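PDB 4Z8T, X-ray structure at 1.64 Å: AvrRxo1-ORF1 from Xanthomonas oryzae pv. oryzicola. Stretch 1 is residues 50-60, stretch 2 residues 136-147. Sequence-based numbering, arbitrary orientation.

Stretch 1, residues 50-60: SALTLAESLES
Stretch 2 (136-147) RFEGGLRSQKTG

Residues 50-60 lie within one continuous helix (phi/psi near -62/-42), whose backbone donors from Leu54 to Ser60 are satisfied by carbonyls four residues earlier. Residues 136-141 are also helical; a type I turn from Leu141 to Gln144 follows, closed by Gln144 N to Leu141 O at 3.1 Å, and the chain then extends through Gln144 (-60/132), Lys145 (-110/157) and Thr146 (-89/-174). The register is set by CA-CA distances of 8.3 Å for Ala51-Leu141 and 6.4 Å for Glu56-Thr146, so both stretches advance in the same sense.

At the first pairing the contact is apolar. Ala51 CB points toward the second stretch, meeting the edge of the Phe137 ring (chi1 t, chi2 47°) at CZ, 3.8 Å away, and Leu141 CD2 (m, t) at 3.9 Å. A methyl group suits this place because it packs against both larger side chains without needing a polar partner.

Further along, Leu52 (t, p) brings CD1 to 3.9 Å from Lys145 O. That carbonyl is not left unpaired: Gln144 NE2 (chi1 t, chi2 p) donates to Lys145 O at 3.0 Å, turning the side-chain amide onto the next residue. Lys145 CB points away, and its NZ donates to Ser143 O at 2.8 Å.

Thr146 (chi1 p) is the most extensively covered residue, offering a methyl and a hydroxyl together. Thr146 CG2 lies 4.2 Å from Ala55 CB, and Thr146 OG1 donates to Glu59 OE1 at 2.7 Å. Glu59 reaches it extended (t, t, chi3 -53°); Thr146 OG1 and Glu59 OE2 are each also hydrogen-bonded just outside the stretches. Glu56 (m, m, chi3 -3°) instead curls so that OE2 accepts from Gly147 N at 2.9 Å, with an N-H...O angle of 150°. Two long glutamate side chains one helical turn apart thus carry carboxylates to successive donors, a hydroxyl and a backbone amide.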

ATOM      1  N   SER A  50     -26.492 -25.369  25.683  1.00 21.29           N
ATOM      2  CA  SER A  50     -25.315 -25.567  24.855  1.00 20.79           C
ATOM      3  C   SER A  50     -24.089 -24.983  25.537  1.00 19.18           C
ATOM      4  O   SER A  50     -23.027 -25.598  25.531  1.00 19.95           O
ATOM      5  CB  SER A  50     -25.502 -24.923  23.483  1.00 22.64           C
ATOM      6  OG  SER A  50     -26.497 -25.619  22.744  1.00 24.64           O
ATOM      7  N   ALA A  51     -24.237 -23.802  26.127  1.00 18.87           N
ATOM      8  CA  ALA A  51     -23.100 -23.172  26.792  1.00 19.88           C
ATOM      9  C   ALA A  51     -22.629 -24.003  27.981  1.00 20.38           C
ATOM     10  O   ALA A  51     -21.422 -24.083  28.269  1.00 19.25           O
ATOM     11  CB  ALA A  51     -23.456 -21.758  27.225  1.00 18.93           C
ATOM     12  N   LEU A  52     -23.567 -24.620  28.694  1.00 20.03           N
ATOM     13  CA  LEU A  52     -23.180 -25.414  29.853  1.00 21.06           C
ATOM     14  C   LEU A  52     -22.448 -26.663  29.400  1.00 21.86           C
ATOM     15  O   LEU A  52     -21.493 -27.096  30.042  1.00 20.07           O
ATOM     16  CB  LEU A  52     -24.407 -25.771  30.698  1.00 21.39           C
ATOM     17  CG  LEU A  52     -24.147 -26.425  32.056  1.00 29.25           C
ATOM     18  CD1 LEU A  52     -23.239 -25.569  32.924  1.00 25.25           C
ATOM     19  CD2 LEU A  52     -25.475 -26.684  32.764  1.00 31.53           C
ATOM     20  N   THR A  53     -22.890 -27.246  28.290  1.00 21.05           N
ATOM     21  CA  THR A  53     -22.190 -28.397  27.726  1.00 21.55           C
ATOM     22  C   THR A  53     -20.743 -28.019  27.402  1.00 20.83           C
ATOM     23  O   THR A  53     -19.809 -28.738  27.770  1.00 21.95           O
ATOM     24  CB  THR A  53     -22.900 -28.921  26.469  1.00 25.35           C
ATOM     25  OG1 THR A  53     -24.184 -29.434  26.842  1.00 25.91           O
ATOM     26  CG2 THR A  53     -22.101 -30.035  25.827  1.00 25.22           C
ATOM     27  N   LEU A  54     -20.565 -26.878  26.743  1.00 19.51           N
ATOM     28  CA  LEU A  54     -19.222 -26.384  26.428  1.00 18.16           C
ATOM     29  C   LEU A  54     -18.408 -26.248  27.703  1.00 19.04           C
ATOM     30  O   LEU A  54     -17.284 -26.748  27.795  1.00 18.92           O
ATOM     31  CB  LEU A  54     -19.292 -25.014  25.744  1.00 20.57           C
ATOM     32  CG  LEU A  54     -19.714 -24.902  24.281  1.00 22.85           C
ATOM     33  CD1 LEU A  54     -19.532 -23.454  23.824  1.00 21.77           C
ATOM     34  CD2 LEU A  54     -18.919 -25.855  23.393  1.00 21.70           C
ATOM     35  N   ALA A  55     -18.992 -25.582  28.692  1.00 18.32           N
ATOM     36  CA  ALA A  55     -18.278 -25.316  29.938  1.00 17.90           C
ATOM     37  C   ALA A  55     -17.871 -26.593  30.662  1.00 18.41           C
ATOM     38  O   ALA A  55     -16.763 -26.682  31.198  1.00 20.47           O
ATOM     39  CB  ALA A  55     -19.107 -24.425  30.847  1.00 18.02           C
ATOM     40  N   GLU A  56     -18.755 -27.584  30.681  1.00 20.44           N
ATOM     41  CA  GLU A  56     -18.428 -28.830  31.366  1.00 19.76           C
ATOM     42  C   GLU A  56     -17.356 -29.594  30.607  1.00 19.77           C
ATOM     43  O   GLU A  56     -16.488 -30.218  31.224  1.00 21.18           O
ATOM     44  CB  GLU A  56     -19.670 -29.706  31.551  1.00 21.26           C
ATOM     45  CG  GLU A  56     -20.732 -29.144  32.490  1.00 25.26           C
ATOM     46  CD  GLU A  56     -20.343 -29.179  33.960  1.00 26.20           C
ATOM     47  OE1 GLU A  56     -19.257 -29.690  34.307  1.00 31.03           O
ATOM     48  OE2 GLU A  56     -21.145 -28.691  34.790  1.00 29.04           O
ATOM     49  N   SER A  57     -17.400 -29.552  29.272  1.00 20.23           N
ATOM     50  CA  SER A  57     -16.337 -30.168  28.470  1.00 19.87           C
ATOM     51  C   SER A  57     -14.986 -29.545  28.750  1.00 18.69           C
ATOM     52  O   SER A  57     -14.012 -30.259  29.003  1.00 19.66           O
ATOM     53  CB  SER A  57     -16.644 -30.083  26.967  1.00 18.11           C
ATOM     54  OG  SER A  57     -15.600 -30.666  26.190  1.00 20.50           O
ATOM     55  N   LEU A  58     -14.932 -28.214  28.699  1.00 17.30           N
ATOM     56  CA  LEU A  58     -13.689 -27.491  28.942  1.00 18.13           C
ATOM     57  C   LEU A  58     -13.127 -27.780  30.334  1.00 17.01           C
ATOM     58  O   LEU A  58     -11.928 -27.994  30.484  1.00 19.72           O
ATOM     59  CB  LEU A  58     -13.919 -25.989  28.762  1.00 17.26           C
ATOM     60  CG  LEU A  58     -14.219 -25.598  27.313  1.00 18.21           C
ATOM     61  CD1 LEU A  58     -14.864 -24.210  27.234  1.00 17.21           C
ATOM     62  CD2 LEU A  58     -12.941 -25.635  26.463  1.00 15.84           C
ATOM     63  N   GLU A  59     -13.990 -27.804  31.347  1.00 18.53           N
ATOM     64  CA  GLU A  59     -13.507 -28.033  32.715  1.00 19.44           C
ATOM     65  C   GLU A  59     -12.972 -29.453  32.888  1.00 21.10           C
ATOM     66  O   GLU A  59     -11.937 -29.675  33.533  1.00 20.84           O
ATOM     67  CB  GLU A  59     -14.608 -27.751  33.738  1.00 19.73           C
ATOM     68  CG  GLU A  59     -14.161 -27.995  35.177  1.00 24.36           C
ATOM     69  CD  GLU A  59     -15.253 -27.688  36.157  1.00 29.29           C
ATOM     70  OE1 GLU A  59     -15.800 -26.569  36.087  1.00 27.25           O
ATOM     71  OE2 GLU A  59     -15.568 -28.566  36.992  1.00 31.44           O
ATOM     72  N   SER A  60     -13.680 -30.409  32.305  1.00 19.39           N
ATOM     73  CA  SER A  60     -13.271 -31.805  32.344  1.00 22.33           C
ATOM     74  C   SER A  60     -11.916 -31.985  31.677  1.00 21.99           C
ATOM     75  O   SER A  60     -11.142 -32.874  32.042  1.00 21.58           O
ATOM     76  CB  SER A  60     -14.311 -32.664  31.637  1.00 22.89           C
ATOM     77  OG  SER A  60     -13.946 -34.028  31.680  1.00 27.98           O
ATOM     78  N   ARG A 136     -28.882 -10.791  26.929  1.00 22.45           N
ATOM     79  CA  ARG A 136     -29.472 -11.529  28.029  1.00 22.44           C
ATOM     80  C   ARG A 136     -28.714 -12.835  28.255  1.00 25.42           C
ATOM     81  O   ARG A 136     -28.483 -13.245  29.393  1.00 25.38           O
ATOM     82  CB  ARG A 136     -30.956 -11.793  27.761  1.00 26.16           C
ATOM     83  CG  ARG A 136     -31.604 -12.629  28.828  1.00 31.59           C
ATOM     84  CD  ARG A 136     -32.933 -12.053  29.313  1.00 43.65           C
ATOM     85  NE  ARG A 136     -33.753 -13.106  29.907  1.00 43.72           N
ATOM     86  CZ  ARG A 136     -33.504 -13.675  31.083  1.00 43.59           C
ATOM     87  NH1 ARG A 136     -34.298 -14.634  31.533  1.00 46.27           N
ATOM     88  NH2 ARG A 136     -32.464 -13.289  31.811  1.00 45.72           N
ATOM     89  N   PHE A 137     -28.296 -13.462  27.159  1.00 21.69           N
ATOM     90  CA  PHE A 137     -27.555 -14.716  27.220  1.00 21.19           C
ATOM     91  C   PHE A 137     -26.214 -14.474  27.925  1.00 22.08           C
ATOM     92  O   PHE A 137     -25.859 -15.186  28.869  1.00 21.21           O
ATOM     93  CB  PHE A 137     -27.386 -15.261  25.791  1.00 19.49           C
ATOM     94  CG  PHE A 137     -26.542 -16.504  25.678  1.00 21.89           C
ATOM     95  CD1 PHE A 137     -26.726 -17.590  26.519  1.00 20.33           C
ATOM     96  CD2 PHE A 137     -25.580 -16.592  24.684  1.00 24.07           C
ATOM     97  CE1 PHE A 137     -25.946 -18.730  26.386  1.00 23.44           C
ATOM     98  CE2 PHE A 137     -24.803 -17.732  24.538  1.00 22.97           C
ATOM     99  CZ  PHE A 137     -24.987 -18.802  25.386  1.00 22.79           C
ATOM    100  N   GLU A 138     -25.499 -13.441  27.498  1.00 21.36           N
ATOM    101  CA  GLU A 138     -24.205 -13.122  28.095  1.00 24.08           C
ATOM    102  C   GLU A 138     -24.348 -12.730  29.567  1.00 24.90           C
ATOM    103  O   GLU A 138     -23.511 -13.090  30.400  1.00 24.44           O
ATOM    104  CB  GLU A 138     -23.520 -12.001  27.308  1.00 25.65           C
ATOM    105  CG  GLU A 138     -22.131 -11.621  27.828  1.00 27.94           C
ATOM    106  CD  GLU A 138     -21.566 -10.405  27.130  1.00 30.77           C
ATOM    107  OE1 GLU A 138     -21.483 -10.418  25.880  1.00 32.86           O
ATOM    108  OE2 GLU A 138     -21.200  -9.431  27.831  1.00 36.36           O
ATOM    109  N   GLY A 139     -25.410 -11.997  29.885  1.00 24.76           N
ATOM    110  CA  GLY A 139     -25.657 -11.594  31.260  1.00 24.58           C
ATOM    111  C   GLY A 139     -25.788 -12.765  32.214  1.00 22.96           C
ATOM    112  O   GLY A 139     -25.244 -12.741  33.325  1.00 25.64           O
ATOM    113  N   GLY A 140     -26.518 -13.790  31.788  1.00 22.84           N
ATOM    114  CA  GLY A 140     -26.719 -14.974  32.597  1.00 23.04           C
ATOM    115  C   GLY A 140     -25.468 -15.825  32.696  1.00 25.68           C
ATOM    116  O   GLY A 140     -25.301 -16.577  33.656  1.00 25.76           O
ATOM    117  N   LEU A 141     -24.589 -15.712  31.703  1.00 22.34           N
ATOM    118  CA  LEU A 141     -23.346 -16.476  31.708  1.00 21.70           C
ATOM    119  C   LEU A 141     -22.317 -15.887  32.652  1.00 22.94           C
ATOM    120  O   LEU A 141     -21.404 -16.591  33.092  1.00 22.10           O
ATOM    121  CB  LEU A 141     -22.740 -16.544  30.302  1.00 22.37           C
ATOM    122  CG  LEU A 141     -23.447 -17.481  29.324  1.00 25.19           C
ATOM    123  CD1 LEU A 141     -22.823 -17.390  27.932  1.00 24.05           C
ATOM    124  CD2 LEU A 141     -23.376 -18.891  29.851  1.00 24.46           C
ATOM    125  N   ARG A 142     -22.425 -14.601  32.922  1.00 21.46           N
ATOM    126  CA  ARG A 142     -21.437 -13.882  33.713  1.00 22.48           C
ATOM    127  C   ARG A 142     -21.022 -14.631  34.973  1.00 25.32           C
ATOM    128  O   ARG A 142     -19.868 -14.858  35.196  1.00 25.09           O
ATOM    129  CB  ARG A 142     -21.931 -12.469  34.037  1.00 25.91           C
ATOM    130  CG  ARG A 142     -20.940 -11.497  34.647  1.00 36.09           C
ATOM    131  CD  ARG A 142     -21.409  -9.993  34.607  1.00 40.35           C
ATOM    132  NE  ARG A 142     -20.341  -9.032  34.918  1.00 44.57           N
ATOM    133  CZ  ARG A 142     -19.794  -8.214  34.021  1.00 42.15           C
ATOM    134  NH1 ARG A 142     -18.818  -7.397  34.363  1.00 46.69           N
ATOM    135  NH2 ARG A 142     -20.216  -8.200  32.771  1.00 44.36           N
ATOM    136  N   SER A 143     -21.999 -15.024  35.763  1.00 24.94           N
ATOM    137  CA  SER A 143     -21.707 -15.735  37.007  1.00 27.05           C
ATOM    138  C   SER A 143     -22.155 -17.191  36.987  1.00 26.57           C
ATOM    139  O   SER A 143     -22.254 -17.834  38.036  1.00 27.16           O
ATOM    140  CB  SER A 143     -22.318 -14.994  38.200  1.00 32.92           C
ATOM    141  OG  SER A 143     -23.688 -14.712  37.970  1.00 38.53           O
ATOM    142  N   GLN A 144     -22.405 -17.716  35.787  1.00 22.23           N
ATOM    143  CA  GLN A 144     -22.772 -19.118  35.616  1.00 21.94           C
ATOM    144  C   GLN A 144     -21.695 -20.075  36.140  1.00 23.09           C
ATOM    145  O   GLN A 144     -20.500 -19.918  35.839  1.00 22.42           O
ATOM    146  CB  GLN A 144     -23.038 -19.409  34.135  1.00 21.96           C
ATOM    147  CG  GLN A 144     -23.450 -20.837  33.857  1.00 24.41           C
ATOM    148  CD  GLN A 144     -24.794 -21.170  34.464  1.00 27.31           C
ATOM    149  OE1 GLN A 144     -25.768 -20.439  34.273  1.00 27.65           O
ATOM    150  NE2 GLN A 144     -24.852 -22.265  35.214  1.00 26.75           N
ATOM    151  N   LYS A 145     -22.120 -21.065  36.925  1.00 21.88           N
ATOM    152  CA  LYS A 145     -21.207 -22.067  37.464  1.00 22.95           C
ATOM    153  C   LYS A 145     -21.436 -23.427  36.826  1.00 24.86           C
ATOM    154  O   LYS A 145     -22.523 -23.724  36.322  1.00 25.56           O
ATOM    155  CB  LYS A 145     -21.407 -22.221  38.976  1.00 26.95           C
ATOM    156  CG  LYS A 145     -21.382 -20.924  39.761  1.00 27.08           C
ATOM    157  CD  LYS A 145     -20.021 -20.254  39.721  1.00 27.30           C
ATOM    158  CE  LYS A 145     -19.938 -19.095  40.725  1.00 31.70           C
ATOM    159  NZ  LYS A 145     -20.928 -18.013  40.445  1.00 36.22           N
ATOM    160  N   THR A 146     -20.398 -24.255  36.874  1.00 22.90           N
ATOM    161  CA  THR A 146     -20.494 -25.653  36.486  1.00 24.86           C
ATOM    162  C   THR A 146     -20.895 -26.478  37.705  1.00 25.87           C
ATOM    163  O   THR A 146     -21.162 -25.924  38.779  1.00 28.43           O
ATOM    164  CB  THR A 146     -19.162 -26.173  36.011  1.00 23.80           C
ATOM    165  OG1 THR A 146     -18.244 -26.142  37.108  1.00 25.16           O
ATOM    166  CG2 THR A 146     -18.617 -25.292  34.876  1.00 22.12           C
ATOM    167  N   GLY A 147     -20.900 -27.800  37.540  1.00 26.82           N
ATOM    168  CA  GLY A 147     -21.251 -28.705  38.624  1.00 29.35           C
ATOM    169  C   GLY A 147     -20.239 -28.755  39.759  1.00 33.35           C
ATOM    170  O   GLY A 147     -20.554 -29.217  40.858  1.00 33.68           O
TER